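Local coordinates for ABC-type branched-chain amino acid transport systems periplasmic component-like protein (Thermomonospora curvata, PDB 4N03), which probably binds fatty acids as the substrate-binding component of an ABC transporter, holding palmitic acid between its two lobes, at residues A[144-149]-A[365-370]; A[151-156]-A[390-395]; A[278-283]-A[353-358]. All coordinates share one frame; numbering follows the deposited sequence.

Contact 1 (A[144-149]-A[365-370]). With PLM (palmitic acid), chain B.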
loop_
_atom_site.group_PDB
_atom_site.type_symbol
_atom_site.label_atom_id
_atom_site.label_comp_id
_atom_site.label_asym_id
_atom_site.label_seq_id
_atom_site.Cartn_x
_atom_site.Cartn_y
_atom_site.Cartn_z
ATOM N N THR A 144 -2.300 -5.392 -4.458
ATOM C CA THR A 144 -0.898 -5.622 -4.805
ATOM C C THR A 144 -0.130 -6.192 -3.621
ATOM O O THR A 144 -0.628 -6.156 -2.498
ATOM C CB THR A 144 -0.251 -4.320 -5.263
ATOM O OG1 THR A 144 -0.371 -3.362 -4.220
ATOM C CG2 THR A 144 -0.917 -3.783 -6.544
ATOM N N GLY A 145 1.034 -6.745 -3.836
ATOM C CA GLY A 145 1.890 -7.152 -2.746
ATOM C C GLY A 145 1.234 -8.201 -1.852
ATOM O O GLY A 145 0.491 -9.078 -2.332
ATOM N N THR A 146 1.590 -8.127 -0.583
ATOM C CA THR A 146 1.019 -8.935 0.485
ATOM C C THR A 146 -0.207 -8.242 1.065
ATOM O O THR A 146 -0.429 -7.028 0.868
ATOM C CB THR A 146 2.050 -9.049 1.620
ATOM O OG1 THR A 146 2.419 -7.698 1.931
ATOM C CG2 THR A 146 3.272 -9.836 1.235
ATOM N N THR A 147 -1.003 -8.991 1.816
ATOM C CA THR A 147 -2.003 -8.418 2.684
ATOM C C THR A 147 -1.443 -8.155 4.068
ATOM O O THR A 147 -0.415 -8.697 4.463
ATOM C CB THR A 147 -3.241 -9.319 2.718
ATOM O OG1 THR A 147 -2.876 -10.673 2.971
ATOM C CG2 THR A 147 -3.972 -9.221 1.416
ATOM N N TYR A 148 -2.149 -7.322 4.829
ATOM C CA TYR A 148 -1.622 -6.838 6.091
ATOM C C TYR A 148 -1.326 -7.911 7.101
ATOM O O TYR A 148 -0.417 -7.845 7.901
ATOM C CB TYR A 148 -2.577 -5.853 6.719
ATOM C CG TYR A 148 -2.657 -4.524 6.043
ATOM C CD1 TYR A 148 -1.511 -3.754 5.744
ATOM C CD2 TYR A 148 -3.863 -4.009 5.661
ATOM C CE1 TYR A 148 -1.614 -2.514 5.136
ATOM C CE2 TYR A 148 -3.956 -2.761 5.066
ATOM C CZ TYR A 148 -2.818 -2.005 4.806
ATOM O OH TYR A 148 -2.845 -0.758 4.211
ATOM N N ASP A 149 -2.215 -8.922 7.157
ATOM C CA ASP A 149 -2.062 -10.078 8.028
ATOM C C ASP A 149 -0.779 -10.837 7.751
ATOM O O ASP A 149 -0.025 -11.121 8.654
ATOM C CB ASP A 149 -3.291 -10.975 8.044
ATOM C CG ASP A 149 -3.851 -11.384 6.702
ATOM O OD1 ASP A 149 -3.289 -11.015 5.643
ATOM O OD2 ASP A 149 -4.907 -12.073 6.736
ATOM N N PRO A 365 -3.224 -13.686 -1.561
ATOM C CA PRO A 365 -2.378 -12.525 -1.892
ATOM C C PRO A 365 -1.532 -12.780 -3.136
ATOM O O PRO A 365 -1.125 -13.890 -3.431
ATOM C CB PRO A 365 -1.491 -12.408 -0.656
ATOM C CG PRO A 365 -2.326 -13.027 0.449
ATOM C CD PRO A 365 -2.951 -14.188 -0.214
ATOM N N ALA A 366 -1.228 -11.684 -3.843
ATOM C CA ALA A 366 -0.418 -11.689 -5.048
ATOM C C ALA A 366 1.027 -12.131 -4.807
ATOM O O ALA A 366 1.660 -12.586 -5.739
ATOM C CB ALA A 366 -0.449 -10.322 -5.655
ATOM N N THR A 367 1.501 -11.982 -3.592
ATOM C CA THR A 367 2.738 -12.529 -3.087
ATOM C C THR A 367 2.623 -12.649 -1.557
ATOM O O THR A 367 1.767 -11.992 -0.971
ATOM C CB THR A 367 3.956 -11.681 -3.494
ATOM O OG1 THR A 367 5.116 -12.237 -2.927
ATOM C CG2 THR A 367 3.837 -10.228 -3.034
ATOM N N ARG A 368 3.479 -13.432 -0.956
ATOM C CA ARG A 368 3.585 -13.532 0.509
ATOM C C ARG A 368 4.949 -13.159 1.039
ATOM O O ARG A 368 5.283 -13.479 2.165
ATOM C CB ARG A 368 3.120 -14.903 1.046
ATOM C CG ARG A 368 1.703 -15.192 0.689
ATOM C CD ARG A 368 1.185 -16.411 1.432
ATOM N NE ARG A 368 -0.086 -16.802 0.885
ATOM C CZ ARG A 368 -0.966 -17.600 1.539
ATOM N NH1 ARG A 368 -0.759 -17.934 2.798
ATOM N NH2 ARG A 368 -2.046 -17.922 0.913
ATOM N N LYS A 369 5.739 -12.408 0.216
ATOM C CA LYS A 369 7.070 -12.004 0.612
ATOM C C LYS A 369 7.052 -10.566 1.187
ATOM O O LYS A 369 6.524 -9.642 0.571
ATOM C CB LYS A 369 7.991 -12.074 -0.583
ATOM C CG LYS A 369 8.127 -13.472 -1.120
ATOM C CD LYS A 369 9.217 -13.683 -2.122
ATOM C CE LYS A 369 9.150 -15.099 -2.668
ATOM N NZ LYS A 369 7.937 -15.342 -3.526
ATOM N N THR A 370 7.597 -10.452 2.382
ATOM C CA THR A 370 7.634 -9.202 3.126
ATOM C C THR A 370 9.077 -8.815 3.401
ATOM O O THR A 370 9.873 -9.627 3.858
ATOM C CB THR A 370 6.938 -9.424 4.498
ATOM O OG1 THR A 370 5.586 -9.861 4.283
ATOM C CG2 THR A 370 6.966 -8.195 5.388
HETATM C C1 PLM B . -5.181 1.554 4.708
HETATM O O1 PLM B . -5.075 0.404 4.205
HETATM O O2 PLM B . -6.265 2.142 4.912
HETATM C C2 PLM B . -3.919 2.356 4.924
HETATM C C3 PLM B . -3.523 3.001 3.525
HETATM C C4 PLM B . -2.159 3.653 3.537
HETATM C C5 PLM B . -1.823 4.311 2.243
HETATM C C6 PLM B . -0.418 4.930 2.077
HETATM C C7 PLM B . 0.540 3.912 1.471
HETATM C C8 PLM B . 1.988 4.319 1.429
HETATM C C9 PLM B . 2.882 3.456 0.559
HETATM C CA PLM B . 3.541 2.256 1.278
HETATM C CB PLM B . 4.168 1.312 0.175
HETATM C CC PLM B . 3.681 -0.157 0.346
HETATM C CD PLM B . 3.777 -0.998 -0.910
HETATM C CE PLM B . 3.282 -2.436 -0.817
HETATM C CF PLM B . 2.841 -2.948 -2.197
HETATM C CG PLM B . 3.962 -3.512 -3.052
HETATM O O HOH W 1 -2.285 -9.338 -2.709
#
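Pro365 starts the contact by setting its ring against Thr147, the two side chains crossing at about a right angle with CG of Pro365 3.5 Å from OG1 of Thr147. That hydroxyl donates to Asp149 OD1, meeting it nearly along the C-O axis at 2.7 Å from OG1 of Thr147. At Ala366 the backbone N reaches across through a water, which accepts from it and donates to Gly145 O. Gly145 O also takes a weak bond from Thr367 N, 3.3 Å away and bent at 141°. Thr367 CG2 packs on the carbonyl group of Gly145, while OG1, anti to the backbone N (chi1 178°), accepts from Lys369 N to close an ST turn. The far end of Arg368 leaves this interface for the carbonyls of Ala395 and Tyr398. Round the turn, Thr146 CG2 nestles between two backbone oxygens, 3.4 Å from Thr367 O and 3.3 Å from Lys369 O. Thr370 closes the row: its OG1 lies 3.8 Å from Thr146 CG2, and its polar partners are Asp151 and Asn154. Gly145 has a positive phi, and a side chain on it would be crowded by CF of the palmitic acid tail. Nearby, Tyr148 OH donates to O1 of the palmitic acid at 2.5 Å, O1 lying in the plane of the ring at its edge; Tyr84 OH and Ser109 OG also bond the acid group. Two segments, one running into helix 148-161 and the other into strand 370-375, packed beside the ligand, fit the interlobe hinge of the leucine-binding protein family, here at the fatty-acid site.

Contact 2 (A[151-156]-A[390-395]); sequences DMINGV and FESELA
OD1 of Asn154 is gripped twice by Ser392: the hydroxyl OG donates to it at 2.8 Å, and the backbone N of Ser392 donates at 2.9 Å with an angle of 157°. Both donors sit somewhat out of the amide plane, N tilted by 31° and OG by less. Ser392 is the N-cap of helix 393-397, its OG, set between the backbone N and the carbonyl carbon (chi1 66°), accepting from Ala395 N at 3.0 Å, so the asparagine is second shell to the cap and helps fix the hydroxyl's rotation. On the other branch, ND2 donates to Thr370 OG1 and Arg368 O. Around this polar core, Ala395 CB presses against OD1 of Asn154 at 3.3 Å, and the edge of the Phe390 ring meets Asn154 O, in the ring plane and 3.4 Å from CZ. One residue back along the helix, Ile153 CG2 covers Leu394, 3.5 Å from its CG, and touches Ala395 CB. An alanine in place of Asn154 would probably leave the Ser392 N-H without its acceptor and let the capping hydroxyl turn more freely. With the carboxamide satisfied at both O and N, the chemistry ties helix 148-161 to the end of strand 383-390 and to the start of the short helix after it.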
loop_
_atom_site.group_PDB
_atom_site.type_symbol
_atom_site.label_atom_id
_atom_site.label_comp_id
_atom_site.label_asym_id
_atom_site.label_seq_id
_atom_site.Cartn_x
_atom_site.Cartn_y
_atom_site.Cartn_z
ATOM N N ASP A 151 1.877 -9.666 6.302
ATOM C CA ASP A 151 3.010 -8.856 6.734
ATOM C C ASP A 151 3.270 -8.985 8.237
ATOM O O ASP A 151 4.414 -9.073 8.639
ATOM C CB ASP A 151 2.826 -7.380 6.403
ATOM C CG ASP A 151 3.066 -7.050 4.949
ATOM O OD1 ASP A 151 3.722 -7.807 4.234
ATOM O OD2 ASP A 151 2.587 -5.940 4.586
HETATM N N MSE A 152 2.227 -8.959 9.085
HETATM C CA MSE A 152 2.448 -9.138 10.507
HETATM C C MSE A 152 2.887 -10.546 10.854
HETATM O O MSE A 152 3.663 -10.706 11.770
HETATM C CB MSE A 152 1.190 -8.772 11.308
HETATM C CG MSE A 152 0.874 -7.276 11.303
HETATM SE SE MSE A 152 2.220 -6.240 12.234
HETATM C CE MSE A 152 3.207 -5.600 10.807
ATOM N N ILE A 153 2.410 -11.553 10.142
ATOM C CA ILE A 153 2.886 -12.912 10.435
ATOM C C ILE A 153 4.381 -13.023 10.164
ATOM O O ILE A 153 5.167 -13.489 10.987
ATOM C CB ILE A 153 2.080 -13.933 9.620
ATOM C CG1 ILE A 153 0.620 -13.972 10.124
ATOM C CG2 ILE A 153 2.695 -15.308 9.769
ATOM C CD1 ILE A 153 -0.314 -14.642 9.143
ATOM N N ASN A 154 4.777 -12.572 8.965
ATOM C CA ASN A 154 6.208 -12.516 8.620
ATOM C C ASN A 154 6.986 -11.687 9.632
ATOM O O ASN A 154 8.041 -12.079 10.088
ATOM C CB ASN A 154 6.404 -12.006 7.201
ATOM C CG ASN A 154 6.127 -13.044 6.135
ATOM O OD1 ASN A 154 6.366 -14.231 6.326
ATOM N ND2 ASN A 154 5.655 -12.606 4.988
ATOM N N GLY A 155 6.449 -10.521 9.978
ATOM C CA GLY A 155 7.142 -9.648 10.890
ATOM C C GLY A 155 7.319 -10.180 12.289
ATOM O O GLY A 155 8.363 -10.047 12.911
ATOM N N VAL A 156 6.277 -10.840 12.844
ATOM C CA VAL A 156 6.394 -11.479 14.147
ATOM C C VAL A 156 7.355 -12.643 14.099
ATOM O O VAL A 156 8.152 -12.832 15.019
ATOM C CB VAL A 156 5.009 -11.856 14.704
ATOM C CG1 VAL A 156 5.149 -12.680 15.964
ATOM C CG2 VAL A 156 4.200 -10.572 14.935
ATOM N N PHE A 390 11.016 -11.956 2.348
ATOM C CA PHE A 390 10.942 -13.364 2.689
ATOM C C PHE A 390 9.503 -13.776 2.954
ATOM O O PHE A 390 8.687 -12.993 3.374
ATOM C CB PHE A 390 11.824 -13.698 3.899
ATOM C CG PHE A 390 11.322 -13.107 5.194
ATOM C CD1 PHE A 390 11.579 -11.794 5.503
ATOM C CD2 PHE A 390 10.503 -13.840 6.076
ATOM C CE1 PHE A 390 11.074 -11.221 6.648
ATOM C CE2 PHE A 390 9.986 -13.246 7.231
ATOM C CZ PHE A 390 10.259 -11.926 7.480
ATOM N N GLU A 391 9.254 -15.056 2.737
ATOM C CA GLU A 391 8.009 -15.708 3.100
ATOM C C GLU A 391 8.277 -16.742 4.151
ATOM O O GLU A 391 8.903 -17.760 3.866
ATOM C CB GLU A 391 7.395 -16.320 1.860
ATOM C CG GLU A 391 6.112 -17.093 2.144
ATOM C CD GLU A 391 5.478 -17.676 0.905
ATOM O OE1 GLU A 391 6.002 -17.509 -0.232
ATOM O OE2 GLU A 391 4.376 -18.220 1.097
ATOM N N SER A 392 7.904 -16.464 5.374
ATOM C CA SER A 392 7.980 -17.493 6.414
ATOM C C SER A 392 7.085 -18.678 6.129
ATOM O O SER A 392 6.082 -18.542 5.482
ATOM C CB SER A 392 7.642 -16.917 7.780
ATOM O OG SER A 392 6.307 -16.498 7.903
ATOM N N GLU A 393 7.481 -19.838 6.613
ATOM C CA GLU A 393 6.582 -21.014 6.596
ATOM C C GLU A 393 5.270 -20.721 7.271
ATOM O O GLU A 393 4.211 -21.148 6.820
ATOM C CB GLU A 393 7.254 -22.231 7.196
ATOM C CG GLU A 393 8.392 -22.773 6.360
ATOM C CD GLU A 393 8.012 -23.155 4.939
ATOM O OE1 GLU A 393 7.089 -23.986 4.741
ATOM O OE2 GLU A 393 8.643 -22.623 3.988
ATOM N N LEU A 394 5.339 -19.966 8.347
ATOM C CA LEU A 394 4.200 -19.575 9.077
ATOM C C LEU A 394 3.201 -18.844 8.178
ATOM O O LEU A 394 1.997 -19.112 8.179
ATOM C CB LEU A 394 4.699 -18.721 10.238
ATOM C CG LEU A 394 3.692 -18.346 11.290
ATOM C CD1 LEU A 394 3.112 -19.538 12.007
ATOM C CD2 LEU A 394 4.319 -17.402 12.324
ATOM N N ALA A 395 3.706 -17.858 7.408
ATOM C CA ALA A 395 2.855 -17.147 6.486
ATOM C C ALA A 395 2.403 -17.985 5.290
ATOM O O ALA A 395 1.317 -17.803 4.783
ATOM C CB ALA A 395 3.535 -15.897 5.977
#

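Contact 3 (A[278-283]-A[353-358]). With PLM (palmitic acid), chain B.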
loop_
_atom_site.group_PDB
_atom_site.type_symbol
_atom_site.label_atom_id
_atom_site.label_comp_id
_atom_site.label_asym_id
_atom_site.label_seq_id
_atom_site.Cartn_x
_atom_site.Cartn_y
_atom_site.Cartn_z
ATOM N N ALA A 278 7.233 -3.601 8.294
ATOM C CA ALA A 278 6.983 -4.778 7.461
ATOM C C ALA A 278 6.225 -4.321 6.223
ATOM O O ALA A 278 5.196 -3.695 6.326
ATOM C CB ALA A 278 6.168 -5.785 8.214
ATOM N N THR A 279 6.805 -4.577 5.043
ATOM C CA THR A 279 6.219 -4.110 3.813
ATOM C C THR A 279 6.618 -4.992 2.653
ATOM O O THR A 279 7.768 -5.439 2.591
ATOM C CB THR A 279 6.685 -2.660 3.513
ATOM O OG1 THR A 279 6.133 -2.268 2.260
ATOM C CG2 THR A 279 8.194 -2.501 3.503
ATOM N N ALA A 280 5.706 -5.231 1.717
ATOM C CA ALA A 280 6.017 -5.954 0.502
ATOM C C ALA A 280 6.786 -5.100 -0.515
ATOM O O ALA A 280 7.273 -5.627 -1.492
ATOM C CB ALA A 280 4.747 -6.441 -0.176
ATOM N N GLY A 281 6.828 -3.774 -0.304
ATOM C CA GLY A 281 7.460 -2.858 -1.245
ATOM C C GLY A 281 8.899 -2.533 -0.907
ATOM O O GLY A 281 9.248 -2.324 0.241
ATOM N N ALA A 282 9.724 -2.488 -1.944
ATOM C CA ALA A 282 11.101 -2.101 -1.756
ATOM C C ALA A 282 11.184 -0.576 -1.529
ATOM O O ALA A 282 10.406 0.178 -2.127
ATOM C CB ALA A 282 11.905 -2.448 -2.978
ATOM N N PRO A 283 12.098 -0.154 -0.659
ATOM C CA PRO A 283 12.320 1.265 -0.519
ATOM C C PRO A 283 13.181 1.821 -1.693
ATOM O O PRO A 283 13.774 1.065 -2.456
ATOM C CB PRO A 283 13.052 1.347 0.807
ATOM C CG PRO A 283 13.861 0.104 0.849
ATOM C CD PRO A 283 13.002 -0.926 0.165
ATOM N N LEU A 353 10.741 -3.285 -9.668
ATOM C CA LEU A 353 10.715 -2.440 -8.507
ATOM C C LEU A 353 10.727 -3.188 -7.192
ATOM O O LEU A 353 10.589 -2.572 -6.143
ATOM C CB LEU A 353 9.494 -1.537 -8.572
ATOM C CG LEU A 353 9.468 -0.568 -9.745
ATOM C CD1 LEU A 353 8.129 0.151 -9.767
ATOM C CD2 LEU A 353 10.577 0.452 -9.723
ATOM N N GLY A 354 10.904 -4.506 -7.255
ATOM C CA GLY A 354 11.143 -5.284 -6.042
ATOM C C GLY A 354 9.972 -6.104 -5.512
ATOM O O GLY A 354 10.124 -6.673 -4.438
ATOM N N THR A 355 8.878 -6.198 -6.248
ATOM C CA THR A 355 7.720 -6.973 -5.774
ATOM C C THR A 355 7.086 -7.749 -6.931
ATOM O O THR A 355 6.059 -7.374 -7.456
ATOM C CB THR A 355 6.679 -6.033 -5.150
ATOM O OG1 THR A 355 7.273 -5.108 -4.224
ATOM C CG2 THR A 355 5.607 -6.812 -4.410
ATOM N N PRO A 356 7.710 -8.862 -7.309
ATOM C CA PRO A 356 7.074 -9.723 -8.303
ATOM C C PRO A 356 5.702 -10.219 -7.793
ATOM O O PRO A 356 5.523 -10.416 -6.573
ATOM C CB PRO A 356 8.051 -10.912 -8.420
ATOM C CG PRO A 356 9.359 -10.381 -7.986
ATOM C CD PRO A 356 9.040 -9.332 -6.927
HETATM N N MSE A 357 4.768 -10.392 -8.692
HETATM C CA MSE A 357 3.392 -10.759 -8.321
HETATM C C MSE A 357 2.756 -11.601 -9.380
HETATM O O MSE A 357 3.149 -11.622 -10.532
HETATM C CB MSE A 357 2.527 -9.445 -8.272
HETATM C CG MSE A 357 2.915 -8.634 -7.088
HETATM SE SE MSE A 357 1.872 -6.971 -7.167
HETATM C CE MSE A 357 3.096 -5.903 -8.014
ATOM N N ASN A 358 1.722 -12.329 -9.000
ATOM C CA ASN A 358 0.859 -13.053 -9.931
ATOM C C ASN A 358 -0.530 -12.418 -9.894
ATOM O O ASN A 358 -1.101 -12.312 -8.817
ATOM C CB ASN A 358 0.813 -14.523 -9.493
ATOM C CG ASN A 358 0.061 -15.452 -10.458
ATOM O OD1 ASN A 358 -0.903 -15.073 -11.164
ATOM N ND2 ASN A 358 0.388 -16.732 -10.381
HETATM C C1 PLM B . -5.181 1.554 4.708
HETATM O O1 PLM B . -5.075 0.404 4.205
HETATM O O2 PLM B . -6.265 2.142 4.912
HETATM C C2 PLM B . -3.919 2.356 4.924
HETATM C C3 PLM B . -3.523 3.001 3.525
HETATM C C4 PLM B . -2.159 3.653 3.537
HETATM C C5 PLM B . -1.823 4.311 2.243
HETATM C C6 PLM B . -0.418 4.930 2.077
HETATM C C7 PLM B . 0.540 3.912 1.471
HETATM C C8 PLM B . 1.988 4.319 1.429
HETATM C C9 PLM B . 2.882 3.456 0.559
HETATM C CA PLM B . 3.541 2.256 1.278
HETATM C CB PLM B . 4.168 1.312 0.175
HETATM C CC PLM B . 3.681 -0.157 0.346
HETATM C CD PLM B . 3.777 -0.998 -0.910
HETATM C CE PLM B . 3.282 -2.436 -0.817
HETATM C CF PLM B . 2.841 -2.948 -2.197
HETATM C CG PLM B . 3.962 -3.512 -3.052
HETATM O O HOH W 2 8.371 -2.682 -4.543
#
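Thr355 and Ala280 make the close part of this contact: OG1 of Thr355 donates to Ala280 O at 2.8 Å, arriving tilted 32° from the carbonyl plane. OG1 lies beside the backbone N (chi1 -48°), and the methyl CG2 is placed anti to that N. There CG2 packs at 3.6 Å from Ala280 O and at 3.9 Å from CG, the last carbon of the palmitic acid tail. Ala280 CB, 4.2 Å from that same carbon, shares in lining the end of the chain. Segment 278-283 makes an ST turn, in which Thr279 OG1 accepts from Gly281 N; it takes the chain out of strand 275-279 into what fits the second interlobe crossover of a type I periplasmic binding protein. Gly281 lies against the tail as well, and a side chain there would clash with CD of the palmitic acid. Further along, Ala282 CB sits 3.4 Å from Leu353 O, close over Gly354, where any side chain would run into that methyl. Between these two touching points the fit is looser and is bridged by water: one molecule accepts from Ala282 N and donates to Leu353 O and to Thr355 OG1, 2.7 Å from the latter. The hydroxyl of Thr355 therefore both gives and receives. After Thr355 the chain swings away from Ala280, with Pro356 at the exposed surface.

How the contacts relate
Contacts 1 and 3 lie about 8 Å apart, centre to centre, and both touch the palmitic acid, contact 1 at its acid group and near its tail, contact 3 at the tail. Contact 2 is about 10 Å from contact 1, sharing helix 148-161 with it, and about 14 Å from contact 3. Along the chain contact 3 is nested inside the loops closed by both others, whereas contacts 1 and 2 interleave. Asp151 OD1 joins the first two through Thr146 and Thr370, and Ala366 pairs with Asn358 between contacts 1 and 3. Distant parts of the sequence thus converge beside strands 275-279, 370-375 and 383-390 of the mixed sheet, where the chain probably crosses between the lobes.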